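Local structure of complement C1r subcomponent (Homo sapiens, 6F1D) at residues A1-I15 with P25-E37. The protein is a serine protease of complement that, through its CUB and EGF-like modules, assembles with C1s in the C1 complex that initiates the classical pathway. Residues are numbered along the deposited sequence; the frame is centred on the assembly and turned at random.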
loop_
_atom_site.group_PDB
_atom_site.type_symbol
_atom_site.label_atom_id
_atom_site.label_comp_id
_atom_site.label_asym_id
_atom_site.label_seq_id
_atom_site.Cartn_x
_atom_site.Cartn_y
_atom_site.Cartn_z
ATOM N N ALA A 1 -4.777 -11.209 -12.586
ATOM C CA ALA A 1 -4.144 -12.289 -11.854
ATOM C C ALA A 1 -4.998 -12.705 -10.638
ATOM O O ALA A 1 -5.977 -13.441 -10.784
ATOM C CB ALA A 1 -2.721 -11.894 -11.433
ATOM N N GLU A 2 -4.653 -12.215 -9.451
ATOM C CA GLU A 2 -5.142 -12.814 -8.217
ATOM C C GLU A 2 -6.060 -11.864 -7.447
ATOM O O GLU A 2 -6.811 -11.073 -8.040
ATOM C CB GLU A 2 -3.933 -13.191 -7.357
ATOM C CG GLU A 2 -2.981 -14.185 -7.976
ATOM C CD GLU A 2 -1.551 -13.651 -8.061
ATOM O OE1 GLU A 2 -0.657 -14.213 -7.382
ATOM O OE2 GLU A 2 -1.299 -12.702 -8.848
ATOM N N CYS A 3 -6.092 -12.067 -6.132
ATOM C CA CYS A 3 -5.895 -11.082 -5.070
ATOM C C CYS A 3 -6.743 -11.454 -3.866
ATOM O O CYS A 3 -7.766 -10.828 -3.563
ATOM C CB CYS A 3 -6.136 -9.625 -5.488
ATOM S SG CYS A 3 -4.900 -8.623 -4.531
ATOM N N SER A 4 -6.307 -12.509 -3.196
ATOM C CA SER A 4 -6.756 -12.791 -1.850
ATOM C C SER A 4 -6.119 -11.800 -0.887
ATOM O O SER A 4 -5.035 -11.264 -1.141
ATOM C CB SER A 4 -6.375 -14.216 -1.467
ATOM O OG SER A 4 -5.105 -14.522 -2.015
ATOM N N SER A 5 -6.819 -11.542 0.213
ATOM C CA SER A 5 -6.271 -10.711 1.269
ATOM C C SER A 5 -4.996 -11.341 1.808
ATOM O O SER A 5 -4.818 -12.559 1.779
ATOM C CB SER A 5 -7.305 -10.538 2.381
ATOM O OG SER A 5 -7.527 -11.760 3.039
ATOM N N GLU A 6 -4.090 -10.500 2.274
ATOM C CA GLU A 6 -2.847 -10.969 2.847
ATOM C C GLU A 6 -2.689 -10.357 4.236
ATOM O O GLU A 6 -3.101 -9.228 4.480
ATOM C CB GLU A 6 -1.673 -10.624 1.909
ATOM C CG GLU A 6 -0.295 -11.250 2.275
ATOM C CD GLU A 6 -0.322 -12.619 2.999
ATOM O OE1 GLU A 6 0.449 -12.804 3.976
ATOM O OE2 GLU A 6 -1.070 -13.524 2.579
ATOM N N LEU A 7 -2.122 -11.126 5.151
ATOM C CA LEU A 7 -1.941 -10.726 6.540
ATOM C C LEU A 7 -0.470 -10.858 6.894
ATOM O O LEU A 7 0.122 -11.915 6.664
ATOM C CB LEU A 7 -2.766 -11.615 7.479
ATOM C CG LEU A 7 -2.445 -11.446 8.971
ATOM C CD1 LEU A 7 -2.850 -10.073 9.435
ATOM C CD2 LEU A 7 -3.122 -12.491 9.799
ATOM N N TYR A 8 0.097 -9.801 7.469
ATOM C CA TYR A 8 1.495 -9.707 7.890
ATOM C C TYR A 8 1.534 -9.454 9.392
ATOM O O TYR A 8 0.978 -8.463 9.871
ATOM C CB TYR A 8 2.199 -8.557 7.148
ATOM C CG TYR A 8 2.217 -8.776 5.649
ATOM C CD1 TYR A 8 1.164 -8.340 4.874
ATOM C CD2 TYR A 8 3.270 -9.453 5.024
ATOM C CE1 TYR A 8 1.119 -8.553 3.522
ATOM C CE2 TYR A 8 3.256 -9.683 3.635
ATOM C CZ TYR A 8 2.170 -9.224 2.892
ATOM O OH TYR A 8 2.080 -9.403 1.522
ATOM N N THR A 9 2.179 -10.333 10.136
ATOM C CA THR A 9 2.281 -10.170 11.577
ATOM C C THR A 9 3.717 -10.193 12.101
ATOM O O THR A 9 3.899 -10.078 13.309
ATOM C CB THR A 9 1.495 -11.260 12.302
ATOM O OG1 THR A 9 2.158 -12.502 12.073
ATOM C CG2 THR A 9 0.069 -11.346 11.739
ATOM N N GLU A 10 4.730 -10.338 11.248
ATOM C CA GLU A 10 6.104 -10.299 11.740
ATOM C C GLU A 10 6.502 -8.856 12.107
ATOM O O GLU A 10 5.819 -7.898 11.768
ATOM C CB GLU A 10 7.049 -10.896 10.697
ATOM C CG GLU A 10 7.149 -12.413 10.790
ATOM C CD GLU A 10 7.211 -13.091 9.429
ATOM O OE1 GLU A 10 6.453 -14.064 9.219
ATOM O OE2 GLU A 10 8.020 -12.663 8.571
ATOM N N ALA A 11 7.623 -8.708 12.815
ATOM C CA ALA A 11 8.086 -7.393 13.263
ATOM C C ALA A 11 8.500 -6.479 12.117
ATOM O O ALA A 11 8.529 -5.260 12.291
ATOM C CB ALA A 11 9.273 -7.532 14.218
ATOM N N SER A 12 8.863 -7.029 10.972
ATOM C CA SER A 12 9.096 -6.190 9.815
ATOM C C SER A 12 8.799 -7.006 8.569
ATOM O O SER A 12 8.753 -8.239 8.616
ATOM C CB SER A 12 10.529 -5.673 9.790
ATOM O OG SER A 12 11.434 -6.771 9.788
ATOM N N GLY A 13 8.644 -6.325 7.442
ATOM C CA GLY A 13 8.507 -7.101 6.222
ATOM C C GLY A 13 8.262 -6.223 5.019
ATOM O O GLY A 13 8.111 -5.008 5.123
ATOM N N TYR A 14 8.197 -6.863 3.866
ATOM C CA TYR A 14 7.941 -6.172 2.615
ATOM C C TYR A 14 6.543 -6.531 2.125
ATOM O O TYR A 14 6.081 -7.676 2.266
ATOM C CB TYR A 14 8.954 -6.547 1.535
ATOM C CG TYR A 14 10.372 -6.058 1.716
ATOM C CD1 TYR A 14 11.361 -6.923 2.179
ATOM C CD2 TYR A 14 10.732 -4.747 1.401
ATOM C CE1 TYR A 14 12.662 -6.505 2.330
ATOM C CE2 TYR A 14 12.047 -4.319 1.552
ATOM C CZ TYR A 14 12.981 -5.198 2.028
ATOM O OH TYR A 14 14.268 -4.782 2.166
ATOM N N ILE A 15 5.880 -5.555 1.528
ATOM C CA ILE A 15 4.566 -5.758 0.934
ATOM C C ILE A 15 4.613 -5.089 -0.426
ATOM O O ILE A 15 5.096 -3.960 -0.525
ATOM C CB ILE A 15 3.463 -5.114 1.806
ATOM C CG1 ILE A 15 3.645 -5.528 3.277
ATOM C CG2 ILE A 15 2.084 -5.425 1.212
ATOM C CD1 ILE A 15 2.549 -5.020 4.199
ATOM N N PRO A 25 -1.972 -6.347 -12.247
ATOM C CA PRO A 25 -3.146 -6.769 -13.045
ATOM C C PRO A 25 -4.303 -5.787 -12.907
ATOM O O PRO A 25 -4.373 -5.036 -11.928
ATOM C CB PRO A 25 -3.512 -8.130 -12.424
ATOM C CG PRO A 25 -2.436 -8.447 -11.459
ATOM C CD PRO A 25 -1.780 -7.190 -11.067
ATOM N N PRO A 26 -5.272 -5.812 -13.819
ATOM C CA PRO A 26 -6.434 -4.938 -13.693
ATOM C C PRO A 26 -7.525 -5.551 -12.821
ATOM O O PRO A 26 -7.470 -6.716 -12.439
ATOM C CB PRO A 26 -6.910 -4.815 -15.152
ATOM C CG PRO A 26 -6.614 -6.152 -15.722
ATOM C CD PRO A 26 -5.335 -6.608 -15.067
ATOM N N ASP A 27 -8.512 -4.703 -12.482
ATOM C CA ASP A 27 -9.748 -5.082 -11.809
ATOM C C ASP A 27 -9.503 -5.701 -10.441
ATOM O O ASP A 27 -10.282 -6.533 -9.977
ATOM C CB ASP A 27 -10.585 -5.992 -12.706
ATOM C CG ASP A 27 -11.013 -5.286 -13.979
ATOM O OD1 ASP A 27 -11.489 -4.125 -13.876
ATOM O OD2 ASP A 27 -10.849 -5.864 -15.078
ATOM N N LEU A 28 -8.449 -5.254 -9.764
ATOM C CA LEU A 28 -8.120 -5.772 -8.454
ATOM C C LEU A 28 -8.868 -5.001 -7.381
ATOM O O LEU A 28 -9.054 -3.784 -7.484
ATOM C CB LEU A 28 -6.637 -5.623 -8.169
ATOM C CG LEU A 28 -5.632 -6.441 -8.948
ATOM C CD1 LEU A 28 -4.227 -6.049 -8.443
ATOM C CD2 LEU A 28 -5.930 -7.950 -8.853
ATOM N N ARG A 29 -9.226 -5.709 -6.318
ATOM C CA ARG A 29 -9.545 -5.114 -5.019
ATOM C C ARG A 29 -8.756 -5.914 -3.992
ATOM O O ARG A 29 -9.231 -6.941 -3.502
ATOM C CB ARG A 29 -11.064 -5.135 -4.739
ATOM C CG ARG A 29 -11.925 -5.094 -6.004
ATOM C CD ARG A 29 -13.353 -4.569 -5.754
ATOM N NE ARG A 29 -14.334 -5.174 -6.662
ATOM C CZ ARG A 29 -14.391 -4.969 -7.983
ATOM N NH1 ARG A 29 -13.517 -4.166 -8.590
ATOM N NH2 ARG A 29 -15.325 -5.580 -8.707
ATOM N N CYS A 30 -7.543 -5.461 -3.701
ATOM C CA CYS A 30 -6.601 -6.150 -2.830
ATOM C C CYS A 30 -6.640 -5.547 -1.432
ATOM O O CYS A 30 -6.676 -4.326 -1.279
ATOM C CB CYS A 30 -5.176 -6.032 -3.389
ATOM S SG CYS A 30 -5.030 -6.641 -5.034
ATOM N N ASN A 31 -6.624 -6.405 -0.411
ATOM C CA ASN A 31 -6.542 -5.957 0.975
ATOM C C ASN A 31 -5.317 -6.586 1.622
ATOM O O ASN A 31 -5.218 -7.818 1.712
ATOM C CB ASN A 31 -7.815 -6.354 1.746
ATOM C CG ASN A 31 -7.738 -5.997 3.232
ATOM O OD1 ASN A 31 -7.177 -4.955 3.622
ATOM N ND2 ASN A 31 -8.305 -6.867 4.070
ATOM N N TYR A 32 -4.418 -5.746 2.116
ATOM C CA TYR A 32 -3.235 -6.166 2.846
ATOM C C TYR A 32 -3.365 -5.676 4.279
ATOM O O TYR A 32 -3.567 -4.485 4.498
ATOM C CB TYR A 32 -1.974 -5.553 2.238
ATOM C CG TYR A 32 -1.817 -5.769 0.750
ATOM C CD1 TYR A 32 -0.983 -6.763 0.271
ATOM C CD2 TYR A 32 -2.472 -4.943 -0.177
ATOM C CE1 TYR A 32 -0.821 -6.977 -1.105
ATOM C CE2 TYR A 32 -2.304 -5.137 -1.558
ATOM C CZ TYR A 32 -1.478 -6.149 -1.998
ATOM O OH TYR A 32 -1.315 -6.361 -3.348
ATOM N N SER A 33 -3.258 -6.567 5.247
ATOM C CA SER A 33 -3.369 -6.163 6.646
ATOM C C SER A 33 -2.053 -6.409 7.357
ATOM O O SER A 33 -1.432 -7.468 7.176
ATOM C CB SER A 33 -4.497 -6.943 7.367
ATOM O OG SER A 33 -5.747 -6.741 6.711
ATOM N N ILE A 34 -1.663 -5.474 8.217
ATOM C CA ILE A 34 -0.536 -5.647 9.132
ATOM C C ILE A 34 -1.076 -5.605 10.548
ATOM O O ILE A 34 -1.802 -4.669 10.913
ATOM C CB ILE A 34 0.513 -4.541 8.956
ATOM C CG1 ILE A 34 0.829 -4.366 7.479
ATOM C CG2 ILE A 34 1.769 -4.879 9.810
ATOM C CD1 ILE A 34 1.816 -3.182 7.248
ATOM N N ARG A 35 -0.748 -6.613 11.339
ATOM C CA ARG A 35 -1.230 -6.658 12.718
ATOM C C ARG A 35 -0.055 -7.068 13.586
ATOM O O ARG A 35 0.462 -8.180 13.427
ATOM C CB ARG A 35 -2.392 -7.649 12.875
ATOM C CG ARG A 35 -3.677 -7.259 12.077
ATOM C CD ARG A 35 -4.353 -6.096 12.777
ATOM N NE ARG A 35 -5.630 -5.703 12.182
ATOM C CZ ARG A 35 -5.770 -5.104 11.004
ATOM N NH1 ARG A 35 -4.692 -4.807 10.259
ATOM N NH2 ARG A 35 -7.008 -4.788 10.582
ATOM N N VAL A 36 0.372 -6.195 14.498
ATOM C CA VAL A 36 1.493 -6.527 15.379
ATOM C C VAL A 36 1.040 -6.311 16.817
ATOM O O VAL A 36 -0.095 -5.902 17.083
ATOM C CB VAL A 36 2.762 -5.720 15.042
ATOM C CG1 VAL A 36 3.209 -6.015 13.598
ATOM C CG2 VAL A 36 2.514 -4.240 15.182
ATOM N N GLU A 37 1.914 -6.637 17.765
ATOM C CA GLU A 37 1.427 -6.656 19.137
ATOM C C GLU A 37 1.263 -5.235 19.668
ATOM O O GLU A 37 1.943 -4.300 19.236
ATOM C CB GLU A 37 2.340 -7.480 20.050
ATOM C CG GLU A 37 2.020 -7.382 21.568
ATOM C CD GLU A 37 0.582 -7.796 22.005
ATOM O OE1 GLU A 37 0.440 -8.231 23.173
ATOM O OE2 GLU A 37 -0.402 -7.685 21.230
HETATM O O HOH W 1 -6.009 -8.705 4.763
#
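Glu6, Leu7 and Tyr8 pair in parallel register with Tyr32, Ser33 and Ile34, the axes of strands 6-8 and 29-35 approaching to 4.7 Å. This is the edge of one sheet of a CUB domain beta-sandwich, and it illustrates how a short terminal strand is secured: by backbone bonds, a disulfide and a chain that folds back into the other sheet. The ladder alternates, Glu6 N to Asn31 O, Ser33 N to Glu6 O, Tyr8 N to Ser33 O and Arg35 N to Tyr8 O, each between 2.8 and 3.0 Å. Upstream of it, the disulfide Cys3-Cys30 ties the N-terminal tail covalently to strand 29-35, while Leu28 CD2 packs against Cys3 CB.

On the inner face, Ile15, carried by strand 13-16 of the opposing sheet, brings both its branches to bear: the CG2 methyl and the CG1-CD1 arm. Its CG2 lies 3.5 Å from Tyr32 CD1. Along the other branch, CD1 meets Ile34 CD1 at 3.6 Å. CG1 stands 3.9 Å above the plane of the Tyr8 ring, over its centre. With CG1 anti to the carbonyl carbon (chi1 -49°), CG2 is directed to the Tyr32 ring while CD1 extends to Ile34. Shortened to alanine, this side chain would lose CG1, CG2 and CD1, which is likely to open a gap between the two sheets, leaving one face of Tyr8, the CD1 side of the Tyr32 ring and the Ile34 CD1 methyl less supported. Trp108 meets the Tyr32 ring edge-to-face, and Leu42 and Leu44 pack on Ile34, continuing this core.

The outer face is more polar: the side chains of Leu7 and Arg35 cross at about a right angle, with Leu7 CD1 against Arg35 CG, and Asp94 hydrogen-bonds the Ser33 hydroxyl through OD1 and forms a salt bridge with Arg35 NH2 through OD2. Beside them one water donates to Glu6 O at 3.0 Å and to Ser33 OG at 2.8 Å.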